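Importin subunit beta-1 (Saccharomyces cerevisiae, PDB 5OWU) carries proteins into the nucleus by associating with importin alpha, which recognises the classical nuclear localization signal of the cargo. Local coordinates at residues Asn722-Leu727 with Val759-Gly764; Asp716-Leu721 with Pro769-Pro774; Cys354-Ala359 with Ala389-Gly394; Asp324-Leu329 with Asn364-Pro369; Pro133-Ile138 with Gly160-Ser165. One frame throughout, in Å; residues are numbered along the deposited sequence.

Interaction 1 (Asn722-Leu727 with Val759-Gly764)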
# COMPACT_ATOMS: atom_id res chain seq x y z
N ASN A 722 20.88 -14.38 24.89
CA ASN A 722 21.88 -13.52 24.26
C ASN A 722 21.72 -13.54 22.75
O ASN A 722 21.54 -12.49 22.12
CB ASN A 722 23.30 -13.95 24.66
CG ASN A 722 24.33 -12.88 24.32
OD1 ASN A 722 25.21 -13.09 23.49
ND2 ASN A 722 24.19 -11.71 24.94
N ASP A 723 21.70 -14.74 22.15
CA ASP A 723 21.61 -14.80 20.69
C ASP A 723 20.37 -14.06 20.21
O ASP A 723 20.44 -13.21 19.31
CB ASP A 723 21.60 -16.24 20.21
CG ASP A 723 22.94 -16.91 20.36
OD1 ASP A 723 23.97 -16.20 20.42
OD2 ASP A 723 22.97 -18.16 20.41
N ILE A 724 19.22 -14.34 20.84
CA ILE A 724 17.97 -13.73 20.38
C ILE A 724 18.06 -12.22 20.53
O ILE A 724 17.67 -11.46 19.63
CB ILE A 724 16.77 -14.32 21.15
CG1 ILE A 724 16.60 -15.82 20.85
CG2 ILE A 724 15.49 -13.55 20.87
CD1 ILE A 724 16.91 -16.27 19.43
N MET A 725 18.61 -11.75 21.65
CA MET A 725 18.70 -10.31 21.83
C MET A 725 19.55 -9.70 20.73
O MET A 725 19.21 -8.65 20.17
CB MET A 725 19.25 -9.96 23.21
CG MET A 725 18.23 -10.11 24.33
SD MET A 725 16.85 -8.95 24.17
CE MET A 725 16.11 -9.02 25.79
N ALA A 726 20.64 -10.38 20.36
CA ALA A 726 21.45 -9.87 19.26
C ALA A 726 20.57 -9.65 18.04
O ALA A 726 20.51 -8.54 17.50
CB ALA A 726 22.59 -10.84 18.95
N LEU A 727 19.81 -10.68 17.67
CA LEU A 727 18.92 -10.56 16.52
C LEU A 727 18.01 -9.35 16.68
O LEU A 727 17.92 -8.50 15.78
CB LEU A 727 18.11 -11.84 16.35
CG LEU A 727 18.90 -13.07 15.89
CD1 LEU A 727 18.00 -14.30 15.90
CD2 LEU A 727 19.52 -12.86 14.51
N VAL A 759 8.09 -8.33 24.53
CA VAL A 759 6.98 -8.60 25.44
C VAL A 759 7.05 -10.03 25.95
O VAL A 759 6.95 -10.29 27.16
CB VAL A 759 5.64 -8.33 24.72
CG1 VAL A 759 4.45 -8.88 25.52
CG2 VAL A 759 5.46 -6.85 24.50
N GLY A 760 7.24 -10.98 25.03
CA GLY A 760 7.30 -12.37 25.44
C GLY A 760 8.48 -12.66 26.35
O GLY A 760 8.38 -13.43 27.29
N ILE A 761 9.63 -12.02 26.07
CA ILE A 761 10.83 -12.27 26.86
C ILE A 761 10.66 -11.71 28.27
O ILE A 761 10.98 -12.37 29.26
CB ILE A 761 12.06 -11.67 26.15
CG1 ILE A 761 12.46 -12.57 24.98
CG2 ILE A 761 13.23 -11.49 27.10
CD1 ILE A 761 13.46 -11.94 24.03
N VAL A 762 10.15 -10.48 28.37
CA VAL A 762 9.96 -9.88 29.68
C VAL A 762 8.93 -10.67 30.48
O VAL A 762 9.08 -10.85 31.70
CB VAL A 762 9.59 -8.40 29.52
CG1 VAL A 762 9.17 -7.79 30.85
CG2 VAL A 762 10.78 -7.66 28.96
N ALA A 763 7.88 -11.16 29.82
CA ALA A 763 6.92 -12.02 30.52
C ALA A 763 7.57 -13.31 30.99
O ALA A 763 7.40 -13.72 32.15
CB ALA A 763 5.73 -12.33 29.61
N GLY A 764 8.33 -13.97 30.12
CA GLY A 764 8.93 -15.24 30.48
C GLY A 764 9.96 -15.13 31.58
O GLY A 764 10.06 -16.02 32.44
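Ile-761 is the one residue of 759-764 that meets the facing helix turn, and its branches divide the work between Ile-724 and Met-725. The bond to CB points toward 722-727, and at CB the chain forks. The CG2 methyl, anti to the backbone N because chi1 is -76°, meets the CE methyl of Met-725 at 4.0 Å. The other branch starts at CG1, which rests against the ring of Phe-717. Beyond it the chain runs on nearly straight (chi2 168°), and the CD1 methyl ends 4.1 Å from CG2 of Ile-724.

The two partners arrive differently. Met-725 approaches Ile-761 end to end: its chain bends at the second torsion, then straightens so that CE leads. Ile-724 instead crosses Ile-761 at a slant and offers the short CG2 branch, while its CG1 branch packs on Phe-717; Phe-706 of helix 698-713 also touches this isoleucine. Methyl groups therefore span a gap between backbones whose nearest CA atoms, those of Met-725 and Ile-761, stand 9.5 Å apart. No hydrogen bond joins the two segments, and all three touching residues are buried. Leu-772 adds a further apolar neighbour to both Met-725 and Ile-761, and Ala-710 of helix 698-713 also packs on Ile-761.

The principle illustrated is cohesion within a single repeat: segments 722-727 and 759-764 run roughly antiparallel, and their apolar side chains meet end to end and at a slant in the inner seam of a HEAT helical hairpin, here HEAT 17.

Interaction 2 (Asp716-Leu721 with Pro769-Pro774)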
# COMPACT_ATOMS: atom_id res chain seq x y z
N ASP A 716 13.70 -21.49 31.02
CA ASP A 716 14.36 -22.37 30.06
C ASP A 716 14.92 -21.60 28.86
O ASP A 716 15.77 -22.12 28.13
CB ASP A 716 13.38 -23.43 29.57
CG ASP A 716 13.14 -24.54 30.58
OD1 ASP A 716 13.65 -24.47 31.71
OD2 ASP A 716 12.42 -25.50 30.22
N PHE A 717 14.45 -20.37 28.65
CA PHE A 717 14.87 -19.54 27.53
C PHE A 717 16.24 -18.90 27.74
O PHE A 717 16.84 -18.44 26.77
CB PHE A 717 13.83 -18.45 27.29
CG PHE A 717 13.93 -17.79 25.94
CD1 PHE A 717 13.47 -18.44 24.81
CD2 PHE A 717 14.45 -16.51 25.80
CE1 PHE A 717 13.53 -17.83 23.56
CE2 PHE A 717 14.51 -15.90 24.56
CZ PHE A 717 14.06 -16.56 23.44
N ILE A 718 16.73 -18.87 28.98
CA ILE A 718 17.92 -18.05 29.27
C ILE A 718 19.11 -18.43 28.40
O ILE A 718 19.83 -17.53 27.95
CB ILE A 718 18.22 -18.09 30.77
CG1 ILE A 718 17.13 -17.31 31.52
CG2 ILE A 718 19.60 -17.52 31.07
CD1 ILE A 718 17.10 -17.53 33.02
N PRO A 719 19.40 -19.71 28.12
CA PRO A 719 20.57 -20.01 27.28
C PRO A 719 20.48 -19.45 25.87
O PRO A 719 21.52 -19.23 25.25
CB PRO A 719 20.62 -21.54 27.29
CG PRO A 719 19.96 -21.92 28.57
CD PRO A 719 18.85 -20.92 28.74
N TYR A 720 19.28 -19.21 25.34
CA TYR A 720 19.13 -18.63 24.01
C TYR A 720 19.10 -17.11 24.03
O TYR A 720 19.29 -16.47 22.97
CB TYR A 720 17.84 -19.16 23.35
CG TYR A 720 17.66 -20.65 23.47
CD1 TYR A 720 18.16 -21.52 22.51
CD2 TYR A 720 16.97 -21.20 24.54
CE1 TYR A 720 18.00 -22.88 22.62
CE2 TYR A 720 16.80 -22.58 24.66
CZ TYR A 720 17.32 -23.41 23.70
OH TYR A 720 17.17 -24.78 23.81
N LEU A 721 18.91 -16.51 25.21
CA LEU A 721 18.58 -15.10 25.30
C LEU A 721 19.60 -14.22 24.57
O LEU A 721 19.23 -13.42 23.71
CB LEU A 721 18.47 -14.71 26.78
CG LEU A 721 18.09 -13.27 27.08
CD1 LEU A 721 16.73 -12.92 26.47
CD2 LEU A 721 18.08 -13.06 28.59
N PRO A 769 15.22 -11.34 36.86
CA PRO A 769 15.72 -10.00 36.48
C PRO A 769 17.21 -9.98 36.19
O PRO A 769 17.65 -9.15 35.38
CB PRO A 769 15.38 -9.14 37.70
CG PRO A 769 15.26 -10.11 38.83
CD PRO A 769 14.69 -11.36 38.23
N GLU A 770 18.00 -10.86 36.80
CA GLU A 770 19.43 -10.87 36.52
C GLU A 770 19.71 -11.28 35.08
O GLU A 770 20.72 -10.87 34.50
CB GLU A 770 20.17 -11.79 37.49
CG GLU A 770 19.88 -13.28 37.32
CD GLU A 770 18.53 -13.71 37.89
OE1 GLU A 770 17.77 -12.83 38.35
OE2 GLU A 770 18.25 -14.92 37.88
N ALA A 771 18.83 -12.08 34.49
CA ALA A 771 19.01 -12.47 33.10
C ALA A 771 18.65 -11.33 32.15
O ALA A 771 19.26 -11.18 31.09
CB ALA A 771 18.18 -13.71 32.78
N LEU A 772 17.65 -10.51 32.52
CA LEU A 772 17.21 -9.43 31.65
C LEU A 772 18.06 -8.18 31.80
O LEU A 772 18.16 -7.38 30.85
CB LEU A 772 15.74 -9.10 31.94
CG LEU A 772 15.09 -8.07 31.01
CD1 LEU A 772 14.79 -8.69 29.66
CD2 LEU A 772 13.82 -7.49 31.63
N PHE A 773 18.71 -8.01 32.95
CA PHE A 773 19.34 -6.74 33.31
C PHE A 773 20.21 -6.14 32.21
O PHE A 773 20.05 -4.94 31.92
CB PHE A 773 20.15 -6.93 34.59
CG PHE A 773 20.88 -5.69 35.04
CD1 PHE A 773 20.17 -4.57 35.45
CD2 PHE A 773 22.26 -5.65 35.05
CE1 PHE A 773 20.83 -3.43 35.87
CE2 PHE A 773 22.93 -4.50 35.47
CZ PHE A 773 22.21 -3.40 35.87
N PRO A 774 21.12 -6.87 31.57
CA PRO A 774 22.02 -6.23 30.59
C PRO A 774 21.36 -5.81 29.29
O PRO A 774 22.05 -5.27 28.41
CB PRO A 774 23.09 -7.30 30.35
CG PRO A 774 22.42 -8.59 30.68
CD PRO A 774 21.50 -8.28 31.81
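Ala-771 receives both Ile-718 and Leu-721, and with them the start of one HEAT repeat leans on the start of the next. Segment 716-721 leads into helix 718-732 of HEAT 17, whereas 769-774 comprises the short helix 769-772 and the entry to HEAT 18. The backbones come close, with 6.9 Å between CA of Ile-718 and CA of Ala-771, consistent with a side chain on one side that is a single methyl.

The tight part lies inward. Leu-721 is buried, and its CG, held anti to the backbone N (chi1 -178°), brings its methyls toward the short helix. One of them, CD2, presses on the carbonyl end of Ala-771 as well as on its side chain, with 4.2 Å separating Leu-721 CD2 from Ala-771 CB. Ile-761 of helix 741-764 packs on the same leucine, as do Leu-765 and Tyr-775.

Toward solvent the contact thins out. Ile-718 is partly exposed and lies across the Ala-771 methyl, its CG1 and CD1 each 4.0 Å from Ala-771 CB; the methyl thus faces a stretch of chain instead of a single atom. Beyond it Glu-770 is exposed, and its side chain comes no nearer than 5.6 Å to 716-721. No hydrogen bond crosses between the segments.

Even the one polar atom in the interface is met by carbon: CD2 of Leu-721 sits 3.3 Å from the carbonyl O of Ala-771, and 4.0 Å from the Ala-771 C behind it.

Interaction 3 (Cys354-Ala359 with Ala389-Gly394)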
# COMPACT_ATOMS: atom_id res chain seq x y z
N CYS A 354 -14.49 10.28 -6.59
CA CYS A 354 -14.35 11.69 -6.27
C CYS A 354 -15.50 12.17 -5.40
O CYS A 354 -15.29 12.85 -4.40
CB CYS A 354 -14.26 12.50 -7.57
SG CYS A 354 -13.88 14.23 -7.29
N LEU A 355 -16.73 11.81 -5.78
CA LEU A 355 -17.89 12.18 -4.98
C LEU A 355 -17.74 11.71 -3.54
O LEU A 355 -18.08 12.44 -2.60
CB LEU A 355 -19.15 11.60 -5.62
CG LEU A 355 -20.48 11.93 -4.96
CD1 LEU A 355 -20.71 13.45 -4.93
CD2 LEU A 355 -21.61 11.22 -5.70
N GLN A 356 -17.23 10.49 -3.34
CA GLN A 356 -17.04 10.01 -1.97
C GLN A 356 -16.00 10.84 -1.24
O GLN A 356 -16.15 11.11 -0.03
CB GLN A 356 -16.66 8.53 -1.98
CG GLN A 356 -17.74 7.67 -2.62
CD GLN A 356 -17.36 6.21 -2.70
OE1 GLN A 356 -16.57 5.71 -1.89
NE2 GLN A 356 -17.91 5.50 -3.69
N LEU A 357 -14.94 11.26 -1.93
CA LEU A 357 -13.96 12.15 -1.30
C LEU A 357 -14.60 13.48 -0.90
O LEU A 357 -14.33 14.02 0.18
CB LEU A 357 -12.78 12.38 -2.24
CG LEU A 357 -11.87 11.17 -2.48
CD1 LEU A 357 -10.87 11.46 -3.58
CD2 LEU A 357 -11.16 10.78 -1.20
N PHE A 358 -15.43 14.05 -1.78
CA PHE A 358 -16.13 15.28 -1.44
C PHE A 358 -16.96 15.09 -0.18
O PHE A 358 -16.96 15.94 0.71
CB PHE A 358 -17.01 15.73 -2.60
CG PHE A 358 -16.38 16.79 -3.46
CD1 PHE A 358 -16.51 18.14 -3.12
CD2 PHE A 358 -15.66 16.45 -4.59
CE1 PHE A 358 -15.94 19.12 -3.90
CE2 PHE A 358 -15.08 17.43 -5.38
CZ PHE A 358 -15.22 18.77 -5.03
N ALA A 359 -17.69 13.97 -0.09
CA ALA A 359 -18.56 13.76 1.06
C ALA A 359 -17.76 13.60 2.35
O ALA A 359 -18.15 14.13 3.39
CB ALA A 359 -19.45 12.53 0.84
N ALA A 389 -28.20 7.17 -9.70
CA ALA A 389 -28.86 7.66 -8.49
C ALA A 389 -28.43 6.86 -7.27
O ALA A 389 -28.05 7.44 -6.24
CB ALA A 389 -30.38 7.62 -8.67
N VAL A 390 -28.49 5.52 -7.34
CA VAL A 390 -28.07 4.75 -6.16
C VAL A 390 -26.56 4.88 -5.94
O VAL A 390 -26.10 4.84 -4.79
CB VAL A 390 -28.50 3.27 -6.24
CG1 VAL A 390 -29.97 3.12 -5.97
CG2 VAL A 390 -28.12 2.63 -7.58
N MET A 391 -25.78 5.00 -7.01
CA MET A 391 -24.35 5.24 -6.84
C MET A 391 -24.09 6.51 -6.04
O MET A 391 -23.26 6.53 -5.12
CB MET A 391 -23.66 5.31 -8.21
CG MET A 391 -22.14 5.55 -8.13
SD MET A 391 -21.27 4.21 -7.26
CE MET A 391 -19.71 5.03 -6.96
N ALA A 392 -24.80 7.59 -6.38
CA ALA A 392 -24.62 8.85 -5.67
C ALA A 392 -25.07 8.74 -4.22
O ALA A 392 -24.35 9.17 -3.29
CB ALA A 392 -25.38 9.97 -6.41
N PHE A 393 -26.23 8.13 -4.00
CA PHE A 393 -26.73 8.02 -2.63
C PHE A 393 -25.75 7.23 -1.77
O PHE A 393 -25.37 7.66 -0.68
CB PHE A 393 -28.11 7.36 -2.60
CG PHE A 393 -28.78 7.49 -1.27
CD1 PHE A 393 -28.56 6.56 -0.28
CD2 PHE A 393 -29.61 8.56 -1.00
CE1 PHE A 393 -29.18 6.68 0.95
CE2 PHE A 393 -30.22 8.69 0.22
CZ PHE A 393 -30.01 7.75 1.20
N GLY A 394 -25.31 6.07 -2.26
CA GLY A 394 -24.34 5.29 -1.52
C GLY A 394 -23.05 6.05 -1.31
O GLY A 394 -22.40 5.91 -0.27
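Leu-355 and Ala-392 supply the purely apolar half of this contact. The leucine side chain heads for the opposite helix with CG anti to the backbone N (chi1 -177°), and its CD2 methyl settles against the alanine, 3.8 Å from Ala-392 CA and 4.0 Å from Ala-392 CB. With so small a residue to meet, that methyl touches the helix backbone itself, and the CA atoms of Leu-355 and Ala-392 are just 7.5 Å apart. Leu-330 of helix 317-332 also packs on Ala-392.

The contact belongs to the stacking of successive repeats in a HEAT solenoid: helix 347-362 is the second helix of HEAT 8, and helix 383-395 the corresponding helix of HEAT 9.

The other half is mixed in character. Gln-356, extended beyond CG, crosses Met-391 at about a right angle, and its NE2 lies 3.8 Å from Met-391 CE, a van der Waals contact between an amide nitrogen and a methyl. Trp-433 of helix 425-442 touches both side chains.

Hydrogen bonding happens one residue beyond the segments. Gln-356 NE2 pairs with the Ser-395 hydroxyl, which is also hydrogen-bonded to the carbonyl O of Met-391; the serine thereby links the glutamine to the backbone of the helix whose methionine it crosses.

Interaction 4 (Asp324-Leu329 with Asn364-Pro369)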
# COMPACT_ATOMS: atom_id res chain seq x y z
N ASP A 324 -20.68 24.24 -7.60
CA ASP A 324 -20.34 24.23 -9.02
C ASP A 324 -19.70 22.94 -9.50
O ASP A 324 -19.87 22.59 -10.68
CB ASP A 324 -19.41 25.40 -9.32
CG ASP A 324 -19.85 26.69 -8.64
OD1 ASP A 324 -21.07 26.93 -8.58
OD2 ASP A 324 -19.00 27.45 -8.15
N VAL A 325 -18.98 22.21 -8.64
CA VAL A 325 -18.27 21.00 -9.07
C VAL A 325 -19.20 19.80 -9.04
O VAL A 325 -19.23 18.99 -9.98
CB VAL A 325 -17.04 20.76 -8.18
CG1 VAL A 325 -16.42 19.41 -8.50
CG2 VAL A 325 -16.01 21.86 -8.38
N VAL A 326 -19.96 19.64 -7.95
CA VAL A 326 -20.66 18.36 -7.72
C VAL A 326 -21.69 18.06 -8.79
O VAL A 326 -21.81 16.88 -9.19
CB VAL A 326 -21.23 18.33 -6.29
CG1 VAL A 326 -22.15 17.13 -6.09
CG2 VAL A 326 -20.09 18.29 -5.30
N PRO A 327 -22.46 19.02 -9.30
CA PRO A 327 -23.40 18.68 -10.38
C PRO A 327 -22.73 18.07 -11.60
O PRO A 327 -23.28 17.15 -12.23
CB PRO A 327 -24.07 20.02 -10.70
CG PRO A 327 -23.98 20.79 -9.41
CD PRO A 327 -22.68 20.38 -8.78
N ASN A 328 -21.52 18.54 -11.94
CA ASN A 328 -20.81 17.97 -13.08
C ASN A 328 -20.34 16.53 -12.80
O ASN A 328 -20.43 15.66 -13.68
CB ASN A 328 -19.63 18.87 -13.44
CG ASN A 328 -20.08 20.25 -13.90
OD1 ASN A 328 -21.22 20.42 -14.36
ND2 ASN A 328 -19.20 21.24 -13.78
N LEU A 329 -19.84 16.26 -11.59
CA LEU A 329 -19.50 14.88 -11.21
C LEU A 329 -20.72 13.97 -11.36
O LEU A 329 -20.67 12.92 -12.02
CB LEU A 329 -19.00 14.84 -9.76
CG LEU A 329 -17.62 15.33 -9.39
CD1 LEU A 329 -17.45 15.26 -7.87
CD2 LEU A 329 -16.54 14.51 -10.07
N ASN A 364 -22.01 17.55 5.59
CA ASN A 364 -23.37 17.94 5.22
C ASN A 364 -23.43 18.82 3.98
O ASN A 364 -24.48 18.89 3.33
CB ASN A 364 -24.04 18.67 6.39
CG ASN A 364 -24.30 17.76 7.58
OD1 ASN A 364 -24.20 16.54 7.48
ND2 ASN A 364 -24.64 18.36 8.72
N HIS A 365 -22.35 19.52 3.63
CA HIS A 365 -22.43 20.39 2.46
C HIS A 365 -22.65 19.62 1.16
O HIS A 365 -23.04 20.22 0.16
CB HIS A 365 -21.17 21.24 2.34
CG HIS A 365 -21.09 22.36 3.33
ND1 HIS A 365 -20.70 22.17 4.64
CD2 HIS A 365 -21.35 23.68 3.20
CE1 HIS A 365 -20.73 23.32 5.28
NE2 HIS A 365 -21.12 24.26 4.43
N ILE A 366 -22.41 18.30 1.15
CA ILE A 366 -22.60 17.52 -0.08
C ILE A 366 -24.07 17.18 -0.32
O ILE A 366 -24.43 16.81 -1.45
CB ILE A 366 -21.76 16.23 -0.05
CG1 ILE A 366 -21.60 15.63 -1.45
CG2 ILE A 366 -22.38 15.16 0.86
CD1 ILE A 366 -20.81 16.48 -2.40
N LEU A 367 -24.92 17.30 0.69
CA LEU A 367 -26.23 16.66 0.66
C LEU A 367 -27.15 17.25 -0.41
O LEU A 367 -27.76 16.52 -1.19
CB LEU A 367 -26.89 16.77 2.05
CG LEU A 367 -26.23 16.01 3.21
CD1 LEU A 367 -26.74 16.52 4.56
CD2 LEU A 367 -26.49 14.53 3.10
N GLU A 368 -27.28 18.58 -0.45
CA GLU A 368 -28.31 19.19 -1.28
C GLU A 368 -28.18 18.83 -2.76
O GLU A 368 -29.15 18.32 -3.34
CB GLU A 368 -28.30 20.71 -1.06
CG GLU A 368 -29.46 21.46 -1.72
CD GLU A 368 -29.26 21.67 -3.22
OE1 GLU A 368 -30.25 21.53 -3.98
OE2 GLU A 368 -28.12 21.97 -3.64
N PRO A 369 -27.04 19.05 -3.42
CA PRO A 369 -26.96 18.68 -4.84
C PRO A 369 -27.10 17.19 -5.10
O PRO A 369 -27.73 16.77 -6.09
CB PRO A 369 -25.58 19.21 -5.27
CG PRO A 369 -24.80 19.34 -3.99
CD PRO A 369 -25.80 19.69 -2.94
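Val-326 points its forked side chain at 364-369 and meets Ile-366 and Pro-369 there, crossing each at about a right angle. Its two methyls have separate roles. Within 364-369, CG2, which lies beside the backbone N, meets Ile-366, whereas CG1, anti to that N (chi1 171°), touches both partners, 4.0 Å from Ile-366 CD1 and equally 4.0 Å from Pro-369 CG.

Ile-366 comes at the valine with its long branch. Placing CG1 anti to the backbone N (chi1 -163°) sends CD1 out to the valine fork and leaves CG2 in the crowded position between N and carbonyl carbon. The result is a tight fit: Ile-366 CD1 and Val-326 CG2 are 3.5 Å apart, closer than carbons usually pack. Pro-369 is more relaxed, meeting Val-326 CG1 with its CB at 4.1 Å as well as with its CG.

Helix 317-332 is kinked here: the N atoms of Asp-324, Pro-327 and Asn-328 make no bond to the turn before, Pro-327 having no N-H to give. Ala-359 packs on Ile-366 from helix 347-362, and Ile-322 on Pro-369. The contact thus joins the first helix of HEAT 8 to the lead-in and first turn of HEAT 9, the repeat-to-repeat packing of a solenoid.

Only carbon meets carbon here, and no hydrogen bond links the segments. Their adhesion therefore probably rests on shape and on burial of apolar surface, without a directional polar bond.

Interaction 5 (Pro133-Ile138 with Gly160-Ser165)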
# COMPACT_ATOMS: atom_id res chain seq x y z
N PRO A 133 30.00 20.36 -14.52
CA PRO A 133 29.31 21.64 -14.75
C PRO A 133 28.91 21.86 -16.19
O PRO A 133 28.05 22.70 -16.46
CB PRO A 133 30.34 22.68 -14.29
CG PRO A 133 31.65 22.02 -14.53
CD PRO A 133 31.43 20.56 -14.21
N GLU A 134 29.52 21.14 -17.13
CA GLU A 134 29.16 21.28 -18.53
C GLU A 134 27.77 20.72 -18.83
O GLU A 134 27.14 21.15 -19.81
CB GLU A 134 30.19 20.58 -19.41
CG GLU A 134 31.63 21.04 -19.16
CD GLU A 134 32.40 20.16 -18.19
OE1 GLU A 134 31.79 19.46 -17.36
OE2 GLU A 134 33.65 20.17 -18.27
N LEU A 135 27.29 19.78 -18.02
CA LEU A 135 26.09 19.03 -18.38
C LEU A 135 24.88 19.93 -18.49
O LEU A 135 24.12 19.86 -19.47
CB LEU A 135 25.82 17.91 -17.38
CG LEU A 135 24.53 17.13 -17.67
CD1 LEU A 135 24.58 16.47 -19.03
CD2 LEU A 135 24.26 16.08 -16.60
N MET A 136 24.64 20.77 -17.48
CA MET A 136 23.41 21.55 -17.46
C MET A 136 23.41 22.62 -18.54
O MET A 136 22.35 22.95 -19.09
CB MET A 136 23.20 22.16 -16.08
CG MET A 136 22.65 21.18 -15.07
SD MET A 136 21.14 20.40 -15.65
CE MET A 136 21.61 18.68 -15.65
N LYS A 137 24.58 23.17 -18.87
CA LYS A 137 24.68 24.04 -20.03
C LYS A 137 24.33 23.28 -21.30
O LYS A 137 23.61 23.80 -22.17
CB LYS A 137 26.09 24.63 -20.11
CG LYS A 137 26.22 25.85 -21.01
CD LYS A 137 26.74 25.47 -22.39
CE LYS A 137 27.21 26.70 -23.16
NZ LYS A 137 26.13 27.69 -23.36
N ILE A 138 24.79 22.03 -21.42
CA ILE A 138 24.45 21.23 -22.59
C ILE A 138 22.95 20.97 -22.64
O ILE A 138 22.34 21.01 -23.72
CB ILE A 138 25.26 19.92 -22.62
CG1 ILE A 138 26.74 20.20 -22.89
CG2 ILE A 138 24.72 18.98 -23.69
CD1 ILE A 138 27.67 18.97 -22.79
N GLY A 160 14.44 13.88 -16.93
CA GLY A 160 13.48 13.09 -16.18
C GLY A 160 14.14 12.00 -15.37
O GLY A 160 13.90 11.87 -14.17
N TYR A 161 14.99 11.19 -16.02
CA TYR A 161 15.67 10.09 -15.34
C TYR A 161 16.53 10.61 -14.20
O TYR A 161 16.63 9.98 -13.15
CB TYR A 161 16.53 9.31 -16.33
CG TYR A 161 15.76 8.40 -17.26
CD1 TYR A 161 14.90 7.43 -16.76
CD2 TYR A 161 15.93 8.48 -18.63
CE1 TYR A 161 14.21 6.58 -17.61
CE2 TYR A 161 15.25 7.64 -19.49
CZ TYR A 161 14.39 6.69 -18.97
OH TYR A 161 13.71 5.86 -19.83
N MET A 162 17.21 11.73 -14.42
CA MET A 162 17.98 12.38 -13.38
C MET A 162 17.14 12.60 -12.13
O MET A 162 17.56 12.28 -11.01
CB MET A 162 18.47 13.72 -13.92
CG MET A 162 19.82 14.15 -13.50
SD MET A 162 20.15 15.67 -14.42
CE MET A 162 20.36 15.06 -16.08
N CYS A 163 15.96 13.20 -12.30
CA CYS A 163 15.14 13.52 -11.13
C CYS A 163 14.53 12.27 -10.52
O CYS A 163 14.52 12.11 -9.30
CB CYS A 163 14.07 14.52 -11.54
SG CYS A 163 14.82 16.07 -12.07
N GLU A 164 14.05 11.35 -11.36
CA GLU A 164 13.45 10.12 -10.86
C GLU A 164 14.47 9.24 -10.12
O GLU A 164 14.14 8.62 -9.11
CB GLU A 164 12.83 9.36 -12.03
CG GLU A 164 12.19 8.03 -11.66
CD GLU A 164 11.65 7.31 -12.88
OE1 GLU A 164 12.23 7.48 -13.98
OE2 GLU A 164 10.64 6.59 -12.74
N SER A 165 15.71 9.19 -10.61
CA SER A 165 16.72 8.30 -10.05
C SER A 165 17.27 8.81 -8.72
O SER A 165 17.70 8.01 -7.89
CB SER A 165 17.88 8.12 -11.03
OG SER A 165 17.58 7.16 -12.03
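Leu-135, Met-136 and Met-162 meet without any flat group between them: no ring or amide plane takes part across the two segments. The aromatic ring of 160-165, that of Tyr-161, belongs to a side chain that leaves the helix at roughly a right angle to Met-162; it packs on Gln-117 and Ala-120 of helix 109-126 and hydrogen-bonds through OH to Asn-113.

Two thioether chains and one leucine branch make the contact. Met-162 runs straight out from its helix as far as SD (chi2 175°), then bends at the third torsion, bringing both its sulfur and its terminal methyl to the facing residues. Met-136 reaches back tip to tip, bent at the second and third torsions, so that its CE lies 3.6 Å from Met-162 SD and 3.9 Å from Met-162 CE. Leu-135, likewise end on, offers one branch, with CD2 4.1 Å from Met-162 CE.

Helices 133-142 and 149-165 make up the hairpin of HEAT 4, and these three buried side chains lie in the seam between its two arms. The arms are well separated at this level: the closest CA atoms, those of Met-136 and Met-162, are 11.4 Å apart, a span bridged by the reach of the two methionines, with Leu-135 beside them.

Other parts of the fold close in on the same group. Leu-127 touches both methionines and Ala-123 packs on Leu-135. On helix 177-188, which belongs to the following repeat, Asn-179 and Ile-180 contact Met-136.

From the N terminus, interaction 5 closes first, a short loop that completes the hairpin of HEAT 4. Far along the chain, interaction 4 opens at 324-329 and interaction 3 at 354-359; 364-369 closes the former before 389-394 closes the latter, so the two cross. Together they bind HEAT 8 to HEAT 9, and they touch where Phe-358 meets Val-325, Leu-329 and Ile-366. Near the C terminus interaction 2 opens at 716-721 and closes at 769-774, with interaction 1 wholly between: an inner loop within HEAT 17, an outer one reaching HEAT 18. Phe-717, from a segment of interaction 2, packs on Ile-724 and Ile-761 of interaction 1. This pair sits across the chain's centre from interactions 3 and 4.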